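Local coordinates for superoxide dismutase [Ni] (Streptomyces coelicolor, PDB 1T6U), which catalyses the nickel-dependent dismutation of superoxide to hydrogen peroxide and molecular oxygen, working as a hollow homohexamer, at the interface of chains A and B and the interface of chains A and C. Sequence-based numbering; all coordinates share one arbitrary frame. Chains: chain A/B/C, Superoxide dismutase [Ni].

Contact 1: the interface of chains A and B. Residues chain A 28, 38, 41-42, 44-45, 89-92; chain B 35, 38-39, 42-43.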
loop_
_atom_site.group_PDB
_atom_site.type_symbol
_atom_site.label_atom_id
_atom_site.label_comp_id
_atom_site.label_asym_id
_atom_site.label_seq_id
_atom_site.Cartn_x
_atom_site.Cartn_y
_atom_site.Cartn_z
ATOM N N MET A 28 -25.256 -4.949 3.189
ATOM C CA MET A 28 -25.446 -5.765 1.997
ATOM C C MET A 28 -26.823 -6.374 1.997
ATOM O O MET A 28 -27.381 -6.618 0.970
ATOM C CB MET A 28 -24.364 -6.861 1.872
ATOM C CG MET A 28 -22.972 -6.263 1.658
ATOM S SD MET A 28 -21.649 -7.467 1.428
ATOM C CE MET A 28 -21.875 -7.857 -0.309
ATOM N N THR A 38 -21.017 -4.893 -5.122
ATOM C CA THR A 38 -19.600 -5.022 -5.479
ATOM C C THR A 38 -18.692 -4.165 -4.644
ATOM O O THR A 38 -17.676 -4.612 -4.143
ATOM C CB THR A 38 -19.478 -4.693 -6.993
ATOM O OG1 THR A 38 -20.229 -5.639 -7.773
ATOM C CG2 THR A 38 -18.045 -4.799 -7.421
ATOM N N THR A 41 -18.338 -5.583 -1.237
ATOM C CA THR A 41 -17.476 -6.748 -1.226
ATOM C C THR A 41 -16.032 -6.328 -1.257
ATOM O O THR A 41 -15.223 -6.869 -0.481
ATOM C CB THR A 41 -17.815 -7.672 -2.410
ATOM O OG1 THR A 41 -19.194 -8.071 -2.356
ATOM C CG2 THR A 41 -16.970 -8.943 -2.382
ATOM N N VAL A 42 -15.674 -5.372 -2.121
ATOM C CA VAL A 42 -14.338 -4.803 -2.170
ATOM C C VAL A 42 -13.898 -4.280 -0.799
ATOM O O VAL A 42 -12.831 -4.601 -0.285
ATOM C CB VAL A 42 -14.273 -3.652 -3.200
ATOM C CG1 VAL A 42 -12.947 -2.912 -3.075
ATOM C CG2 VAL A 42 -14.495 -4.171 -4.603
ATOM N N LYS A 44 -15.275 -4.745 2.274
ATOM C CA LYS A 44 -15.271 -5.791 3.290
ATOM C C LYS A 44 -13.952 -6.535 3.228
ATOM O O LYS A 44 -13.321 -6.852 4.251
ATOM C CB LYS A 44 -16.457 -6.747 3.065
ATOM C CG LYS A 44 -16.468 -7.932 4.033
ATOM C CD LYS A 44 -17.835 -8.596 4.149
ATOM C CE LYS A 44 -18.388 -9.162 2.865
ATOM N NZ LYS A 44 -17.584 -10.340 2.470
ATOM N N GLU A 45 -13.511 -6.829 2.011
ATOM C CA GLU A 45 -12.263 -7.589 1.880
ATOM C C GLU A 45 -11.083 -6.827 2.452
ATOM O O GLU A 45 -10.225 -7.384 3.159
ATOM C CB GLU A 45 -12.033 -7.946 0.405
ATOM C CG GLU A 45 -11.101 -9.105 0.116
ATOM C CD GLU A 45 -11.725 -10.465 0.339
ATOM O OE1 GLU A 45 -12.945 -10.578 0.533
ATOM O OE2 GLU A 45 -10.977 -11.468 0.313
ATOM N N LYS A 89 -14.615 -12.555 5.409
ATOM C CA LYS A 89 -14.322 -12.170 4.014
ATOM C C LYS A 89 -15.199 -12.928 3.039
ATOM O O LYS A 89 -15.736 -12.320 2.108
ATOM C CB LYS A 89 -12.860 -12.415 3.566
ATOM C CG LYS A 89 -11.839 -11.460 4.160
ATOM C CD LYS A 89 -10.466 -11.847 3.601
ATOM C CE LYS A 89 -9.333 -10.948 4.108
ATOM N NZ LYS A 89 -8.020 -11.299 3.484
ATOM N N GLY A 90 -15.332 -14.225 3.225
ATOM C CA GLY A 90 -16.062 -15.065 2.322
ATOM C C GLY A 90 -17.572 -14.958 2.376
ATOM O O GLY A 90 -18.218 -15.593 1.541
ATOM N N SER A 91 -18.140 -14.239 3.327
ATOM C CA SER A 91 -19.537 -14.205 3.656
ATOM C C SER A 91 -20.144 -12.812 3.684
ATOM O O SER A 91 -19.520 -11.839 4.029
ATOM C CB SER A 91 -19.776 -14.864 5.029
ATOM O OG SER A 91 -21.160 -14.974 5.329
ATOM N N LYS A 92 -21.443 -12.788 3.317
ATOM C CA LYS A 92 -22.312 -11.633 3.465
ATOM C C LYS A 92 -23.034 -11.645 4.817
ATOM O O LYS A 92 -23.656 -10.638 5.187
ATOM C CB LYS A 92 -23.318 -11.579 2.315
ATOM C CG LYS A 92 -22.663 -11.344 0.955
ATOM C CD LYS A 92 -23.577 -11.617 -0.234
ATOM C CE LYS A 92 -24.920 -10.975 -0.147
ATOM N NZ LYS A 92 -25.853 -11.417 -1.207
ATOM N N HIS B 35 -21.262 -13.462 -4.951
ATOM C CA HIS B 35 -20.318 -12.862 -3.989
ATOM C C HIS B 35 -18.940 -13.477 -4.197
ATOM O O HIS B 35 -17.888 -12.798 -4.212
ATOM C CB HIS B 35 -20.836 -13.087 -2.590
ATOM C CG HIS B 35 -20.069 -12.417 -1.511
ATOM N ND1 HIS B 35 -20.035 -11.021 -1.448
ATOM C CD2 HIS B 35 -19.340 -12.855 -0.469
ATOM C CE1 HIS B 35 -19.307 -10.683 -0.413
ATOM N NE2 HIS B 35 -18.864 -11.734 0.199
ATOM N N THR B 38 -17.358 -12.030 -7.330
ATOM C CA THR B 38 -16.832 -10.697 -7.087
ATOM C C THR B 38 -15.518 -10.773 -6.332
ATOM O O THR B 38 -14.557 -10.087 -6.692
ATOM C CB THR B 38 -17.876 -9.851 -6.319
ATOM O OG1 THR B 38 -19.032 -9.717 -7.165
ATOM C CG2 THR B 38 -17.348 -8.471 -6.010
ATOM N N ARG B 39 -15.454 -11.602 -5.303
ATOM C CA ARG B 39 -14.223 -11.734 -4.507
ATOM C C ARG B 39 -13.082 -12.256 -5.376
ATOM O O ARG B 39 -11.939 -11.775 -5.307
ATOM C CB ARG B 39 -14.411 -12.615 -3.290
ATOM C CG ARG B 39 -15.315 -12.020 -2.226
ATOM C CD ARG B 39 -15.438 -12.910 -0.998
ATOM N NE ARG B 39 -14.098 -13.060 -0.442
ATOM C CZ ARG B 39 -13.407 -14.173 -0.379
ATOM N NH1 ARG B 39 -13.902 -15.307 -0.776
ATOM N NH2 ARG B 39 -12.201 -14.104 0.112
ATOM N N VAL B 42 -11.813 -9.372 -7.579
ATOM C CA VAL B 42 -11.009 -8.482 -6.736
ATOM C C VAL B 42 -9.613 -9.032 -6.531
ATOM O O VAL B 42 -8.597 -8.379 -6.751
ATOM C CB VAL B 42 -11.685 -8.298 -5.358
ATOM C CG1 VAL B 42 -10.719 -7.697 -4.343
ATOM C CG2 VAL B 42 -12.963 -7.477 -5.574
ATOM N N ILE B 43 -9.547 -10.273 -6.130
ATOM C CA ILE B 43 -8.277 -10.886 -5.811
ATOM C C ILE B 43 -7.434 -11.143 -7.057
ATOM O O ILE B 43 -6.221 -10.913 -7.027
ATOM C CB ILE B 43 -8.503 -12.139 -4.988
ATOM C CG1 ILE B 43 -8.958 -11.766 -3.555
ATOM C CG2 ILE B 43 -7.307 -13.069 -4.949
ATOM C CD1 ILE B 43 -9.566 -12.870 -2.737
HETATM O O HOH W 1 -16.787 -16.174 -0.991
HETATM O O HOH W 2 -21.053 -8.297 -6.257
#

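Contact 2: the interface of chains A and C. Residues chain A 16-17, 19-20, 23-24, 27, 43, 47; chain C 1-2, 4, 6-8.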
loop_
_atom_site.group_PDB
_atom_site.type_symbol
_atom_site.label_atom_id
_atom_site.label_comp_id
_atom_site.label_asym_id
_atom_site.label_seq_id
_atom_site.Cartn_x
_atom_site.Cartn_y
_atom_site.Cartn_z
ATOM N N ILE A 16 -12.266 -2.297 15.640
ATOM C CA ILE A 16 -13.025 -1.353 14.820
ATOM C C ILE A 16 -13.073 -1.824 13.389
ATOM O O ILE A 16 -14.106 -1.641 12.744
ATOM C CB ILE A 16 -12.371 0.044 14.973
ATOM C CG1 ILE A 16 -12.399 0.580 16.407
ATOM C CG2 ILE A 16 -12.964 1.014 13.964
ATOM C CD1 ILE A 16 -11.380 1.634 16.808
ATOM N N GLU A 17 -12.031 -2.474 12.877
ATOM C CA GLU A 17 -12.104 -2.987 11.489
ATOM C C GLU A 17 -13.111 -4.124 11.432
ATOM O O GLU A 17 -13.867 -4.178 10.459
ATOM C CB GLU A 17 -10.734 -3.392 10.960
ATOM C CG GLU A 17 -9.736 -2.251 10.856
ATOM C CD GLU A 17 -10.195 -1.163 9.905
ATOM O OE1 GLU A 17 -9.534 -0.122 9.868
ATOM O OE2 GLU A 17 -11.218 -1.364 9.193
ATOM N N GLU A 19 -15.746 -4.444 13.327
ATOM C CA GLU A 19 -17.031 -3.775 13.393
ATOM C C GLU A 19 -17.467 -3.274 12.011
ATOM O O GLU A 19 -18.606 -3.373 11.594
ATOM C CB GLU A 19 -16.931 -2.633 14.425
ATOM C CG GLU A 19 -16.906 -3.067 15.872
ATOM C CD GLU A 19 -16.685 -1.935 16.849
ATOM O OE1 GLU A 19 -16.613 -2.214 18.074
ATOM O OE2 GLU A 19 -16.557 -0.761 16.430
ATOM N N SER A 20 -16.504 -2.688 11.268
ATOM C CA SER A 20 -16.856 -2.222 9.933
ATOM C C SER A 20 -17.192 -3.420 9.032
ATOM O O SER A 20 -18.149 -3.336 8.262
ATOM C CB SER A 20 -15.805 -1.210 9.415
ATOM O OG SER A 20 -14.801 -1.967 8.880
ATOM N N ALA A 23 -20.742 -4.351 9.877
ATOM C CA ALA A 23 -21.616 -3.289 9.386
ATOM C C ALA A 23 -21.817 -3.387 7.875
ATOM O O ALA A 23 -22.945 -3.221 7.385
ATOM C CB ALA A 23 -21.098 -1.914 9.750
ATOM N N VAL A 24 -20.768 -3.641 7.138
ATOM C CA VAL A 24 -20.862 -3.851 5.697
ATOM C C VAL A 24 -21.758 -5.029 5.375
ATOM O O VAL A 24 -22.631 -4.933 4.501
ATOM C CB VAL A 24 -19.462 -3.988 5.074
ATOM C CG1 VAL A 24 -19.564 -4.378 3.605
ATOM C CG2 VAL A 24 -18.706 -2.671 5.182
ATOM N N LYS A 27 -25.350 -4.020 5.813
ATOM C CA LYS A 27 -25.811 -3.166 4.722
ATOM C C LYS A 27 -26.025 -3.917 3.423
ATOM O O LYS A 27 -26.877 -3.567 2.624
ATOM C CB LYS A 27 -24.780 -2.041 4.499
ATOM C CG LYS A 27 -24.797 -1.067 5.677
ATOM C CD LYS A 27 -23.840 0.062 5.581
ATOM C CE LYS A 27 -24.048 1.132 6.628
ATOM N NZ LYS A 27 -25.428 1.629 6.831
ATOM N N ILE A 43 -14.769 -3.478 -0.177
ATOM C CA ILE A 43 -14.397 -2.842 1.091
ATOM C C ILE A 43 -14.308 -3.844 2.219
ATOM O O ILE A 43 -13.387 -3.792 3.060
ATOM C CB ILE A 43 -15.423 -1.707 1.339
ATOM C CG1 ILE A 43 -15.134 -0.552 0.360
ATOM C CG2 ILE A 43 -15.476 -1.250 2.762
ATOM C CD1 ILE A 43 -16.175 0.526 0.301
ATOM N N ARG A 47 -11.156 -4.279 4.768
ATOM C CA ARG A 47 -11.163 -4.052 6.214
ATOM C C ARG A 47 -10.850 -5.335 6.969
ATOM O O ARG A 47 -10.161 -5.299 7.982
ATOM C CB ARG A 47 -12.489 -3.424 6.650
ATOM C CG ARG A 47 -12.969 -2.228 5.895
ATOM C CD ARG A 47 -11.936 -1.251 5.388
ATOM N NE ARG A 47 -11.224 -0.519 6.420
ATOM C CZ ARG A 47 -10.499 0.572 6.211
ATOM N NH1 ARG A 47 -10.360 1.107 5.003
ATOM N NH2 ARG A 47 -9.884 1.176 7.228
ATOM N N HIS C 1 -15.757 4.194 7.912
ATOM C CA HIS C 1 -14.567 4.983 7.641
ATOM C C HIS C 1 -13.939 4.548 6.325
ATOM O O HIS C 1 -12.897 5.075 5.933
ATOM C CB HIS C 1 -13.524 4.869 8.753
ATOM C CG HIS C 1 -13.303 3.437 9.158
ATOM N ND1 HIS C 1 -13.781 2.954 10.343
ATOM C CD2 HIS C 1 -12.662 2.393 8.594
ATOM C CE1 HIS C 1 -13.450 1.681 10.475
ATOM N NE2 HIS C 1 -12.769 1.303 9.410
ATOM N N CYS C 2 -14.644 3.631 5.697
ATOM C CA CYS C 2 -14.175 3.036 4.453
ATOM C C CYS C 2 -14.879 3.571 3.217
ATOM O O CYS C 2 -14.558 3.119 2.117
ATOM C CB CYS C 2 -14.419 1.529 4.592
ATOM S SG CYS C 2 -16.144 1.272 5.128
ATOM N N LEU C 4 -17.993 3.343 2.239
ATOM C CA LEU C 4 -19.041 2.592 1.588
ATOM C C LEU C 4 -20.321 3.385 1.421
ATOM O O LEU C 4 -20.852 3.428 0.267
ATOM C CB LEU C 4 -19.336 1.274 2.317
ATOM C CG LEU C 4 -20.468 0.422 1.723
ATOM C CD1 LEU C 4 -20.185 -0.085 0.309
ATOM C CD2 LEU C 4 -20.777 -0.771 2.610
ATOM N N CYS C 6 -19.866 2.654 5.620
ATOM C CA CYS C 6 -20.101 1.606 6.602
ATOM C C CYS C 6 -20.753 2.123 7.883
ATOM O O CYS C 6 -21.305 1.304 8.619
ATOM C CB CYS C 6 -18.815 0.855 6.943
ATOM S SG CYS C 6 -17.616 1.841 7.891
ATOM N N GLY C 7 -20.693 3.423 8.124
ATOM C CA GLY C 7 -21.195 4.049 9.348
ATOM C C GLY C 7 -20.361 3.906 10.582
ATOM O O GLY C 7 -20.832 4.320 11.638
ATOM N N VAL C 8 -19.174 3.330 10.492
ATOM C CA VAL C 8 -18.304 3.050 11.641
ATOM C C VAL C 8 -17.173 4.050 11.616
ATOM O O VAL C 8 -16.400 4.072 10.665
ATOM C CB VAL C 8 -17.766 1.614 11.610
ATOM C CG1 VAL C 8 -16.792 1.357 12.750
ATOM C CG2 VAL C 8 -18.891 0.576 11.664
#

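Contact 1: the interface of chains A and B
The start of helix 34-62 of chain B lies against the same helix of chain A and against the turn at A:Gly90 to A:Lys92 that follows helix 74-89. Charge pairing dominates one end. B:Arg39, its chain bent at chi3 (61°), presents the side of its guanidinium to A:Glu45, at about a right angle to that chain. NE reaches OE1 at 2.9 Å in an almost straight bond (175° at H), and NH2 reaches OE2 on its syn lone pair. The two flat groups are not coplanar, so OE1 is met from above the carboxylate plane. This two-point grip fixes the rotation of the guanidinium, whose face is covered near its rim by the CA of A:Gly90.

B:His35 forms the second polar centre. Its CG stands anti to the backbone N (chi1 -174°), which sends the ring across to chain A. A:Lys44, doubly bent near its tip, brings NZ into the ring plane and donates to NE2 at 3.0 Å; the same ammonium is held by A:Ser91 O at 2.9 Å. Receiving this bond, NE2 is likely to carry no proton, and the ring is likely to be neutral. At the other ring nitrogen, A:Thr41 OG1 lies 3.2 Å from ND1 but is displaced toward the ring face opposite A:Lys92, so this is at most a weak, bent hydrogen bond.

Apolar contacts close around these groups. A:Lys92 CG sits over the centre of the imidazole face, 3.6 Å from its centroid, in a CH-pi contact. A:Thr41 CG2 packs 3.5 Å from both B:Arg39 CG and B:His35 CE1, while A:Val42 and B:Val42 meet tip to tip through their CG2 methyls.

Water bridges add to the join: one links the hydroxyls of A:Thr38 and B:Thr38, another links A:Gly90 O to B:Arg39 NH1. Together these contacts tie two four-helix-bundle subunits together within the hexamer.

Contact 2: the interface of chains A and C
Helix 12-30 and helix 34-62 of chain A form the surface on which the N-terminal loop of chain C, residues 1-8, is laid. This loop is the nickel hook: C:His1, C:Cys2 and C:Cys6 bind the catalytic metal. The imidazole of C:His1 points its NE2 at A:Glu17 OE2 (3.1 Å, 165° at H), meeting that oxygen from above the carboxylate plane, with the two planes nearly perpendicular. A:Arg47, bent at chi2 and chi3, turns back to grip A:Glu17 side-on, NE to OE2 at 2.9 Å and NH2 to OE1 at 3.0 Å. OE2 thus accepts from both the arginine and the histidine. A:Arg47 also packs on the hook itself, its guanidinium inclined 62° to the C:His1 ring, NH2 3.3 Å from CD2, and CD against C:Cys2 CB. An alanine at A:Arg47 would remove both bonds to the carboxylate and the contacts with C:His1 and C:Cys2, and would probably loosen A:Glu17 and with it the histidine ring.

Aliphatic groups pack the rest. A:Ile43 CG2 presses tightly on C:Cys2 CB at 3.5 Å and is equally near SG. A:Ile16 CG2 touches C:His1 CE1 at 3.6 Å, and A:Val24 CG2 meets C:Leu4 CD2. C:Val8 lies with CG2 against A:Ala23 CB, and its backbone N donates to C:Cys6 SG at 3.4 Å. The hook lies against helices 12-30 and 34-62 of the neighbouring bundle, placing the nickel site at a subunit boundary.

The C-alpha centres of contact 1 and contact 2 lie about 13 Å apart, and helix 34-62 of chain A is the element they substantially share. Along it the two sets interleave: A:Val42 and A:Lys44 face chain B, whereas their neighbour A:Ile43 faces chain C. Helix 12-30 serves mainly contact 2 and touches contact 1 through A:Met28, next to A:Lys27 of contact 2. One subunit thus joins two different partners through two faces, which fits a closed hexamer, and contact 1 may help steady the helices on which the metal hook of contact 2 rests.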